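Local coordinates for protein OXA-46 oxacillinase (Pseudomonas aeruginosa, PDB 3IF6) that probably hydrolyses beta-lactam antibiotics to substituted beta-amino acids, as a class D serine beta-lactamase associated with antibiotic resistance, at residues V25-W31 with L56-Q61; S72-I76 with A209-W213; D90-R96 with N108-L113. All blocks are in the same frame, centred on the assembly; numbering follows the deposited sequence.

Overall arrangement
Contacts 1 and 2 share one large mixed sheet. Contact 1 adds strand 26-27 at one edge of it, whereas contact 2 lies close to the centre of the fold, where strand 206-213 meets the 3-10 turn leading into helix 75-84. Contact 3 is on the opposite side of the chain's centre from contact 1, about 41 Å between centres, and nested inside the loop that contact 2 closes. The chemistry follows the position. Contact 1 is strand pairing with a rather exposed valine fringe; contact 2 is a half-buried lysine-rich cleft bridged through tartrate and water; contact 3 is a surface loop held by one backbone bridge, a salt bridge and a water, touching another protein chain.

Contact 1: residues V25-W31 with L56-Q61; sequences VVIRSDW and LSVFDQ
V25 and W31 are set against strand 55-58 by their first torsions. In V25, CG1 is anti to the backbone N (chi1 -169°), and this branch reaches both L56 O and, at 3.9 Å, CG2 of V58; the other branch, CG2, runs alongside the L56 side chain and touches its CD1. W31 has CG anti to its carbonyl carbon (chi1 -80°), which lays the far rim of the indole on S57, CH2 coming 3.4 Å from the S57 CB. Between these two ends the backbones pair in parallel. V26 N donates to L56 O at 3.2 Å, V58 N to V26 O at 2.9 Å and R28 N to V58 O at 2.9 Å, so both backbone polar atoms of V58 are taken up by the residues flanking I27. This is how strand 26-27 becomes one of the two edge strands of the central sheet in a serine beta-lactamase, with strand 42-48 on the other side of 55-58. The indole of W31 rests on I44 and I46 of that strand. A type I turn from R28 to W31, with W31 N bonded to R28 O, folds the chain back. It brings R28 CG 3.4 Å above one face of the W31 ring, toward its rim, and the R28 guanidinium over the indole NE1, while NH1 of R28 makes a salt bridge to D30 OD2 at 2.7 Å, whose hydrogen bond is bent and weak. D60 N-caps helix 61-64 through R63 N, and the ring of F59 meets that of F35.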
loop_
_atom_site.group_PDB
_atom_site.type_symbol
_atom_site.label_atom_id
_atom_site.label_comp_id
_atom_site.label_asym_id
_atom_site.label_seq_id
_atom_site.Cartn_x
_atom_site.Cartn_y
_atom_site.Cartn_z
ATOM N N VAL B 25 26.188 -14.605 -2.914
ATOM C CA VAL B 25 26.383 -13.543 -1.873
ATOM C C VAL B 25 27.513 -12.524 -2.176
ATOM O O VAL B 25 28.657 -12.875 -2.286
ATOM C CB VAL B 25 26.573 -14.159 -0.414
ATOM C CG1 VAL B 25 26.502 -13.061 0.666
ATOM C CG2 VAL B 25 25.540 -15.275 -0.132
ATOM N N VAL B 26 27.181 -11.245 -2.279
ATOM C CA VAL B 26 28.191 -10.228 -2.535
ATOM C C VAL B 26 28.535 -9.530 -1.216
ATOM O O VAL B 26 27.806 -8.619 -0.765
ATOM C CB VAL B 26 27.735 -9.166 -3.577
ATOM C CG1 VAL B 26 28.872 -8.234 -3.920
ATOM C CG2 VAL B 26 27.148 -9.827 -4.847
ATOM N N ILE B 27 29.636 -9.959 -0.594
ATOM C CA ILE B 27 30.159 -9.227 0.541
ATOM C C ILE B 27 30.700 -7.871 0.095
ATOM O O ILE B 27 31.561 -7.775 -0.755
ATOM C CB ILE B 27 31.123 -10.057 1.438
ATOM C CG1 ILE B 27 32.203 -9.162 2.040
ATOM C CG2 ILE B 27 31.691 -11.256 0.703
ATOM C CD1 ILE B 27 33.540 -9.205 1.288
ATOM N N ARG B 28 30.139 -6.814 0.655
ATOM C CA ARG B 28 30.417 -5.484 0.175
ATOM C C ARG B 28 31.109 -4.664 1.285
ATOM O O ARG B 28 30.566 -3.676 1.815
ATOM C CB ARG B 28 29.115 -4.858 -0.334
ATOM C CG ARG B 28 29.252 -3.809 -1.399
ATOM C CD ARG B 28 29.458 -4.394 -2.784
ATOM N NE ARG B 28 28.507 -3.805 -3.723
ATOM C CZ ARG B 28 28.605 -2.599 -4.279
ATOM N NH1 ARG B 28 29.638 -1.802 -4.008
ATOM N NH2 ARG B 28 27.656 -2.183 -5.124
ATOM N N SER B 29 32.317 -5.124 1.624
ATOM C CA SER B 29 33.324 -4.414 2.435
ATOM C C SER B 29 33.486 -2.894 2.167
ATOM O O SER B 29 33.993 -2.163 3.036
ATOM C CB SER B 29 34.702 -5.091 2.250
ATOM O OG SER B 29 34.650 -6.517 2.244
ATOM N N ASP B 30 33.092 -2.428 0.975
ATOM C CA ASP B 30 33.109 -1.004 0.640
ATOM C C ASP B 30 31.768 -0.326 0.935
ATOM O O ASP B 30 31.507 0.798 0.481
ATOM C CB ASP B 30 33.381 -0.837 -0.845
ATOM C CG ASP B 30 32.309 -1.474 -1.694
ATOM O OD1 ASP B 30 31.946 -2.625 -1.365
ATOM O OD2 ASP B 30 31.827 -0.836 -2.666
ATOM N N TRP B 31 30.877 -1.028 1.622
ATOM C CA TRP B 31 29.708 -0.356 2.172
ATOM C C TRP B 31 30.094 0.161 3.562
ATOM O O TRP B 31 29.454 1.070 4.105
ATOM C CB TRP B 31 28.450 -1.248 2.152
ATOM C CG TRP B 31 27.757 -1.318 0.772
ATOM C CD1 TRP B 31 28.022 -0.533 -0.338
ATOM C CD2 TRP B 31 26.677 -2.194 0.386
ATOM N NE1 TRP B 31 27.186 -0.882 -1.378
ATOM C CE2 TRP B 31 26.351 -1.893 -0.963
ATOM C CE3 TRP B 31 25.951 -3.199 1.049
ATOM C CZ2 TRP B 31 25.332 -2.572 -1.661
ATOM C CZ3 TRP B 31 24.952 -3.873 0.356
ATOM C CH2 TRP B 31 24.652 -3.557 -0.988
ATOM N N LEU B 56 22.473 -11.059 -3.600
ATOM C CA LEU B 56 22.288 -10.940 -2.163
ATOM C C LEU B 56 23.482 -10.267 -1.491
ATOM O O LEU B 56 24.309 -10.960 -0.903
ATOM C CB LEU B 56 22.111 -12.331 -1.566
ATOM C CG LEU B 56 21.317 -12.495 -0.281
ATOM C CD1 LEU B 56 22.020 -13.435 0.655
ATOM C CD2 LEU B 56 21.098 -11.156 0.377
ATOM N N SER B 57 23.563 -8.933 -1.555
ATOM C CA SER B 57 24.673 -8.180 -0.934
ATOM C C SER B 57 24.614 -7.986 0.606
ATOM O O SER B 57 23.534 -7.968 1.234
ATOM C CB SER B 57 24.898 -6.841 -1.624
ATOM O OG SER B 57 24.940 -6.986 -3.028
ATOM N N VAL B 58 25.791 -7.832 1.195
ATOM C CA VAL B 58 25.985 -7.731 2.632
ATOM C C VAL B 58 27.111 -6.819 3.042
ATOM O O VAL B 58 27.814 -6.267 2.244
ATOM C CB VAL B 58 26.307 -9.047 3.235
ATOM C CG1 VAL B 58 26.279 -8.950 4.689
ATOM C CG2 VAL B 58 25.359 -10.035 2.801
ATOM N N PHE B 59 27.168 -6.568 4.325
ATOM C CA PHE B 59 28.270 -5.907 4.968
ATOM C C PHE B 59 28.369 -6.593 6.304
ATOM O O PHE B 59 27.365 -6.879 6.912
ATOM C CB PHE B 59 27.975 -4.447 5.120
ATOM C CG PHE B 59 28.932 -3.746 5.957
ATOM C CD1 PHE B 59 30.246 -4.041 5.899
ATOM C CD2 PHE B 59 28.517 -2.787 6.826
ATOM C CE1 PHE B 59 31.123 -3.382 6.697
ATOM C CE2 PHE B 59 29.384 -2.135 7.612
ATOM C CZ PHE B 59 30.681 -2.423 7.557
ATOM N N ASP B 60 29.556 -6.821 6.800
ATOM C CA ASP B 60 29.659 -7.491 8.060
ATOM C C ASP B 60 28.927 -8.806 8.139
ATOM O O ASP B 60 28.158 -9.048 9.025
ATOM C CB ASP B 60 29.250 -6.584 9.183
ATOM C CG ASP B 60 30.030 -6.820 10.402
ATOM O OD1 ASP B 60 30.317 -7.972 10.674
ATOM O OD2 ASP B 60 30.337 -5.857 11.091
ATOM N N GLN B 61 29.190 -9.666 7.195
ATOM C CA GLN B 61 28.567 -10.969 7.174
ATOM C C GLN B 61 28.354 -11.560 8.560
ATOM O O GLN B 61 27.378 -12.291 8.790
ATOM C CB GLN B 61 29.409 -11.924 6.320
ATOM C CG GLN B 61 28.780 -13.320 6.155
ATOM C CD GLN B 61 27.353 -13.283 5.590
ATOM O OE1 GLN B 61 27.116 -12.737 4.515
ATOM N NE2 GLN B 61 26.412 -13.877 6.314
#

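Contact 2: residues S72-I76 with A209-W213; sequences STFKI and AKTGW. With TLA (L(+)-tartaric acid), chain G; EDO (1,2-ethanediol), chain J.
K210 lies across the 3-10 turn S72-F74 and the helix start that follows it, and its aliphatic chain makes the tight part of the contact. CG anti to the backbone N (chi1 -169°) and a bend at chi2 bring CG within 3.3 Å of S72 O, while K210 CB slides past I76 CD1 and CE rests on K75 CD. Beside it, T73 CG2 packs against K210 O. The same T73 CG2 lies 4.0 Å from G212 CA; the hydroxyl of T73 is held by P70 O and Q171. No hydrogen bond joins the two segments directly. On the looser cleft side a tartrate, probably from the crystallisation liquor, does the joining. S72 OG donates to its O4 at 2.6 Å. K75 NZ reaches O41 at 2.7 Å, and K210 NZ donates to the same oxygen. T211 OG1 binds O1, with R249 holding the tartrate further. K75 NZ also donates to A116 O. One water accepts from both S72 N and W213 N, each at 3.0 Å, where the oxyanion hole is expected in this family. S72, the predicted acylated serine, and K75 belong to the Ser-X-X-Lys motif, and K210-G212 form the Lys-Thr-Gly motif. K75 is uncarbamylated in this model, and one tartrate carboxylate is gripped by both lysines, consistent with a link between lysine carbamylation and inhibition by polycarboxylates.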
loop_
_atom_site.group_PDB
_atom_site.type_symbol
_atom_site.label_atom_id
_atom_site.label_comp_id
_atom_site.label_asym_id
_atom_site.label_seq_id
_atom_site.Cartn_x
_atom_site.Cartn_y
_atom_site.Cartn_z
ATOM N N SER B 72 10.121 -3.343 17.419
ATOM C CA SER B 72 8.936 -3.015 16.657
ATOM C C SER B 72 8.891 -3.589 15.273
ATOM O O SER B 72 7.900 -3.501 14.645
ATOM C CB SER B 72 8.595 -1.538 16.702
ATOM O OG SER B 72 8.004 -1.198 17.933
ATOM N N THR B 73 9.981 -4.155 14.798
ATOM C CA THR B 73 9.956 -4.925 13.531
ATOM C C THR B 73 9.110 -6.215 13.659
ATOM O O THR B 73 8.705 -6.799 12.659
ATOM C CB THR B 73 11.398 -5.216 12.916
ATOM O OG1 THR B 73 12.101 -6.202 13.678
ATOM C CG2 THR B 73 12.232 -3.960 12.798
ATOM N N PHE B 74 8.844 -6.647 14.892
ATOM C CA PHE B 74 7.988 -7.812 15.188
ATOM C C PHE B 74 6.483 -7.506 15.026
ATOM O O PHE B 74 5.647 -8.412 15.163
ATOM C CB PHE B 74 8.264 -8.345 16.603
ATOM C CG PHE B 74 7.608 -9.693 16.894
ATOM C CD1 PHE B 74 8.140 -10.872 16.369
ATOM C CD2 PHE B 74 6.462 -9.778 17.681
ATOM C CE1 PHE B 74 7.527 -12.117 16.609
ATOM C CE2 PHE B 74 5.833 -11.015 17.926
ATOM C CZ PHE B 74 6.364 -12.181 17.393
ATOM N N LYS B 75 6.143 -6.238 14.744
ATOM C CA LYS B 75 4.737 -5.822 14.490
ATOM C C LYS B 75 4.261 -6.443 13.191
ATOM O O LYS B 75 3.075 -6.749 13.040
ATOM C CB LYS B 75 4.576 -4.301 14.440
ATOM C CG LYS B 75 4.615 -3.590 15.799
ATOM C CD LYS B 75 4.530 -2.075 15.585
ATOM C CE LYS B 75 4.241 -1.327 16.869
ATOM N NZ LYS B 75 4.207 0.140 16.616
ATOM N N ILE B 76 5.189 -6.677 12.266
ATOM C CA ILE B 76 4.855 -7.450 11.029
ATOM C C ILE B 76 4.330 -8.894 11.298
ATOM O O ILE B 76 3.152 -9.178 11.046
ATOM C CB ILE B 76 6.020 -7.419 10.019
ATOM C CG1 ILE B 76 6.408 -5.954 9.766
ATOM C CG2 ILE B 76 5.632 -8.137 8.736
ATOM C CD1 ILE B 76 7.740 -5.744 9.101
ATOM N N ALA B 209 8.135 -0.794 4.859
ATOM C CA ALA B 209 9.192 -0.863 5.855
ATOM C C ALA B 209 8.669 -0.613 7.271
ATOM O O ALA B 209 7.570 -0.087 7.431
ATOM C CB ALA B 209 10.309 0.140 5.524
ATOM N N LYS B 210 9.475 -1.023 8.270
ATOM C CA LYS B 210 9.252 -0.832 9.691
ATOM C C LYS B 210 10.603 -0.549 10.391
ATOM O O LYS B 210 11.594 -1.269 10.179
ATOM C CB LYS B 210 8.614 -2.078 10.274
ATOM C CG LYS B 210 8.089 -1.932 11.698
ATOM C CD LYS B 210 6.957 -0.928 11.758
ATOM C CE LYS B 210 6.851 -0.362 13.131
ATOM N NZ LYS B 210 7.425 0.972 13.205
ATOM N N THR B 211 10.652 0.529 11.179
ATOM C CA THR B 211 11.832 0.888 11.931
ATOM C C THR B 211 11.789 0.103 13.235
ATOM O O THR B 211 10.722 -0.359 13.662
ATOM C CB THR B 211 11.942 2.435 12.177
ATOM O OG1 THR B 211 10.750 2.916 12.801
ATOM C CG2 THR B 211 12.149 3.207 10.879
ATOM N N GLY B 212 12.946 -0.094 13.851
ATOM C CA GLY B 212 13.027 -0.836 15.124
ATOM C C GLY B 212 13.988 -0.124 16.056
ATOM O O GLY B 212 14.936 0.486 15.594
ATOM N N TRP B 213 13.732 -0.156 17.360
ATOM C CA TRP B 213 14.684 0.427 18.327
ATOM C C TRP B 213 14.533 -0.273 19.668
ATOM O O TRP B 213 13.490 -0.135 20.346
ATOM C CB TRP B 213 14.558 1.957 18.494
ATOM C CG TRP B 213 15.632 2.521 19.426
ATOM C CD1 TRP B 213 16.963 2.216 19.401
ATOM C CD2 TRP B 213 15.468 3.490 20.505
ATOM N NE1 TRP B 213 17.629 2.921 20.368
ATOM C CE2 TRP B 213 16.745 3.680 21.086
ATOM C CE3 TRP B 213 14.365 4.178 21.051
ATOM C CZ2 TRP B 213 16.968 4.548 22.184
ATOM C CZ3 TRP B 213 14.584 5.059 22.147
ATOM C CH2 TRP B 213 15.884 5.232 22.688
HETATM O O1 TLA G . 11.412 2.843 15.557
HETATM O O11 TLA G . 11.092 4.102 17.359
HETATM C C1 TLA G . 10.812 3.121 16.623
HETATM C C2 TLA G . 9.733 2.194 17.043
HETATM O O2 TLA G . 9.974 0.987 16.316
HETATM C C3 TLA G . 8.346 2.759 16.733
HETATM O O3 TLA G . 8.286 3.147 15.350
HETATM C C4 TLA G . 7.266 1.721 16.970
HETATM O O4 TLA G . 7.166 1.223 18.124
HETATM O O41 TLA G . 6.522 1.385 15.997
HETATM C C1 EDO J . 4.320 2.147 9.078
HETATM O O1 EDO J . 3.283 1.295 8.610
HETATM C C2 EDO J . 5.579 1.327 9.142
HETATM O O2 EDO J . 6.638 2.284 9.001
HETATM O O HOH W 1 11.019 -0.668 18.459
#

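Contact 3: residues D90-R96 with N108-L113; sequences DEFQVFR and NQDQDL. With EDO (1,2-ethanediol), chain K.
F95 and Q111 face each other as a single antiparallel hydrogen-bonded pair: F95 N donates to Q111 O at 2.7 Å, nearly straight at 175°, and Q111 N returns a bond to F95 O at 2.8 Å. The V94 CA-H adds a weaker contact to the same Q111 O. Beyond the bridge, R96 is extended at chi1 (-179°) and then bends at chi2, which swings its guanidinium back over the second segment. N108 O comes over one face of the group, offset toward its rim, while D110 OD1 lies at the edge, nearly in the guanidinium plane, and takes the salt bridge from NH1 at 3.2 Å. The carboxylate is turned 65° from the guanidinium, and NH1 meets OD1 from above the carboxylate plane. V94 CG1 touches the same D110 OD1, crossing that side chain, and CG2 of V94 meets a bound ethanediol. The F95 ring turns its edge to Q111 O and D112 CA and packs inward on V88, W123 and V124. At the other end, L113 CD2 sits 3.4 Å from D90 O, and a water accepts from L113 N at 2.8 Å while donating to D90 O and, at 2.6 Å, to Q93 O. Across the chain interface, E91 forms a salt bridge with a basic side chain of another protein chain. Between helices 75-84 and 113-118, this is a long surface loop pinned at its base: an Asx turn, D90 OD2 taking F92 N at 2.9 Å, shapes the outgoing limb, the F95-Q111 bridge joins it to the returning one, and D112, its OD1 bonded to S115 N, N-caps helix 113-118.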
loop_
_atom_site.group_PDB
_atom_site.type_symbol
_atom_site.label_atom_id
_atom_site.label_comp_id
_atom_site.label_asym_id
_atom_site.label_seq_id
_atom_site.Cartn_x
_atom_site.Cartn_y
_atom_site.Cartn_z
ATOM N N ASP B 90 -10.091 -6.723 11.589
ATOM C CA ASP B 90 -9.638 -6.147 10.342
ATOM C C ASP B 90 -9.073 -4.762 10.630
ATOM O O ASP B 90 -8.896 -4.390 11.794
ATOM C CB ASP B 90 -10.772 -6.087 9.293
ATOM C CG ASP B 90 -12.034 -5.334 9.793
ATOM O OD1 ASP B 90 -13.126 -5.671 9.305
ATOM O OD2 ASP B 90 -11.956 -4.420 10.649
ATOM N N GLU B 91 -8.842 -3.997 9.564
ATOM C CA GLU B 91 -8.199 -2.705 9.654
ATOM C C GLU B 91 -9.108 -1.623 10.223
ATOM O O GLU B 91 -8.644 -0.496 10.496
ATOM C CB GLU B 91 -7.695 -2.282 8.272
ATOM C CG GLU B 91 -8.755 -1.909 7.287
ATOM C CD GLU B 91 -9.124 -3.048 6.377
ATOM O OE1 GLU B 91 -9.065 -2.807 5.157
ATOM O OE2 GLU B 91 -9.417 -4.175 6.874
ATOM N N PHE B 92 -10.400 -1.949 10.370
ATOM C CA PHE B 92 -11.349 -0.978 10.894
ATOM C C PHE B 92 -11.653 -1.172 12.370
ATOM O O PHE B 92 -12.229 -0.281 12.983
ATOM C CB PHE B 92 -12.668 -0.968 10.085
ATOM C CG PHE B 92 -12.490 -0.594 8.643
ATOM C CD1 PHE B 92 -12.084 0.687 8.286
ATOM C CD2 PHE B 92 -12.744 -1.519 7.642
ATOM C CE1 PHE B 92 -11.919 1.046 6.938
ATOM C CE2 PHE B 92 -12.588 -1.168 6.278
ATOM C CZ PHE B 92 -12.187 0.116 5.934
ATOM N N GLN B 93 -11.294 -2.314 12.954
ATOM C CA GLN B 93 -11.558 -2.488 14.389
ATOM C C GLN B 93 -10.861 -1.364 15.156
ATOM O O GLN B 93 -9.741 -1.017 14.823
ATOM C CB GLN B 93 -11.111 -3.864 14.883
ATOM C CG GLN B 93 -11.512 -4.125 16.326
ATOM C CD GLN B 93 -11.268 -5.542 16.739
ATOM O OE1 GLN B 93 -10.946 -6.362 15.916
ATOM N NE2 GLN B 93 -11.365 -5.823 18.027
ATOM N N VAL B 94 -11.549 -0.790 16.141
ATOM C CA VAL B 94 -11.079 0.350 16.912
ATOM C C VAL B 94 -10.625 -0.106 18.296
ATOM O O VAL B 94 -11.360 -0.814 19.011
ATOM C CB VAL B 94 -12.184 1.447 17.093
ATOM C CG1 VAL B 94 -11.826 2.409 18.186
ATOM C CG2 VAL B 94 -12.373 2.242 15.828
ATOM N N PHE B 95 -9.420 0.330 18.667
ATOM C CA PHE B 95 -8.872 0.138 20.005
ATOM C C PHE B 95 -8.726 1.461 20.719
ATOM O O PHE B 95 -8.125 2.387 20.186
ATOM C CB PHE B 95 -7.537 -0.569 19.896
ATOM C CG PHE B 95 -7.647 -1.896 19.266
ATOM C CD1 PHE B 95 -7.498 -2.028 17.908
ATOM C CD2 PHE B 95 -7.971 -3.032 20.047
ATOM C CE1 PHE B 95 -7.630 -3.267 17.286
ATOM C CE2 PHE B 95 -8.092 -4.284 19.446
ATOM C CZ PHE B 95 -7.917 -4.398 18.046
ATOM N N ARG B 96 -9.316 1.563 21.911
ATOM C CA ARG B 96 -9.417 2.836 22.620
ATOM C C ARG B 96 -8.992 2.602 24.059
ATOM O O ARG B 96 -9.610 1.809 24.776
ATOM C CB ARG B 96 -10.849 3.413 22.530
ATOM C CG ARG B 96 -11.088 4.781 23.231
ATOM C CD ARG B 96 -10.072 5.842 22.825
ATOM N NE ARG B 96 -10.362 7.153 23.409
ATOM C CZ ARG B 96 -10.968 8.159 22.770
ATOM N NH1 ARG B 96 -11.353 8.017 21.502
ATOM N NH2 ARG B 96 -11.176 9.313 23.397
ATOM N N ASN B 108 -5.786 9.625 23.975
ATOM C CA ASN B 108 -7.113 10.158 23.762
ATOM C C ASN B 108 -7.574 10.027 22.310
ATOM O O ASN B 108 -8.469 10.738 21.879
ATOM C CB ASN B 108 -7.188 11.630 24.223
ATOM C CG ASN B 108 -6.316 12.590 23.369
ATOM O OD1 ASN B 108 -6.611 13.790 23.288
ATOM N ND2 ASN B 108 -5.235 12.080 22.763
ATOM N N GLN B 109 -6.960 9.124 21.556
ATOM C CA GLN B 109 -7.349 8.888 20.175
ATOM C C GLN B 109 -7.601 7.408 19.937
ATOM O O GLN B 109 -6.969 6.544 20.558
ATOM C CB GLN B 109 -6.272 9.388 19.225
ATOM C CG GLN B 109 -6.136 10.915 19.156
ATOM C CD GLN B 109 -4.684 11.379 19.146
ATOM O OE1 GLN B 109 -4.257 12.125 20.030
ATOM N NE2 GLN B 109 -3.917 10.934 18.150
ATOM N N ASP B 110 -8.578 7.158 19.067
ATOM C CA ASP B 110 -8.921 5.867 18.505
ATOM C C ASP B 110 -7.695 5.300 17.793
ATOM O O ASP B 110 -7.031 6.001 17.032
ATOM C CB ASP B 110 -10.077 6.031 17.471
ATOM C CG ASP B 110 -11.504 6.215 18.120
ATOM O OD1 ASP B 110 -11.800 5.751 19.267
ATOM O OD2 ASP B 110 -12.361 6.819 17.417
ATOM N N GLN B 111 -7.398 4.034 18.056
ATOM C CA GLN B 111 -6.304 3.346 17.398
ATOM C C GLN B 111 -6.913 2.278 16.530
ATOM O O GLN B 111 -7.991 1.752 16.804
ATOM C CB GLN B 111 -5.300 2.730 18.401
ATOM C CG GLN B 111 -4.605 3.733 19.385
ATOM C CD GLN B 111 -3.857 4.862 18.706
ATOM O OE1 GLN B 111 -3.166 4.638 17.719
ATOM N NE2 GLN B 111 -3.991 6.100 19.234
ATOM N N ASP B 112 -6.235 1.991 15.439
ATOM C CA ASP B 112 -6.608 0.868 14.611
ATOM C C ASP B 112 -5.268 0.294 14.202
ATOM O O ASP B 112 -4.225 0.850 14.583
ATOM C CB ASP B 112 -7.438 1.327 13.399
ATOM C CG ASP B 112 -6.722 2.379 12.536
ATOM O OD1 ASP B 112 -5.515 2.633 12.699
ATOM O OD2 ASP B 112 -7.368 2.939 11.649
ATOM N N LEU B 113 -5.309 -0.785 13.436
ATOM C CA LEU B 113 -4.130 -1.473 12.921
ATOM C C LEU B 113 -3.088 -0.578 12.274
ATOM O O LEU B 113 -1.893 -0.820 12.430
ATOM C CB LEU B 113 -4.563 -2.571 11.940
ATOM C CG LEU B 113 -4.420 -4.028 12.363
ATOM C CD1 LEU B 113 -4.290 -4.210 13.867
ATOM C CD2 LEU B 113 -5.526 -4.856 11.793
HETATM C C1 EDO K . -10.359 4.757 13.579
HETATM O O1 EDO K . -10.255 3.323 13.534
HETATM C C2 EDO K . -9.007 5.356 13.928
HETATM O O2 EDO K . -8.995 6.725 13.530
HETATM O O HOH W 2 -7.903 -1.770 13.104
#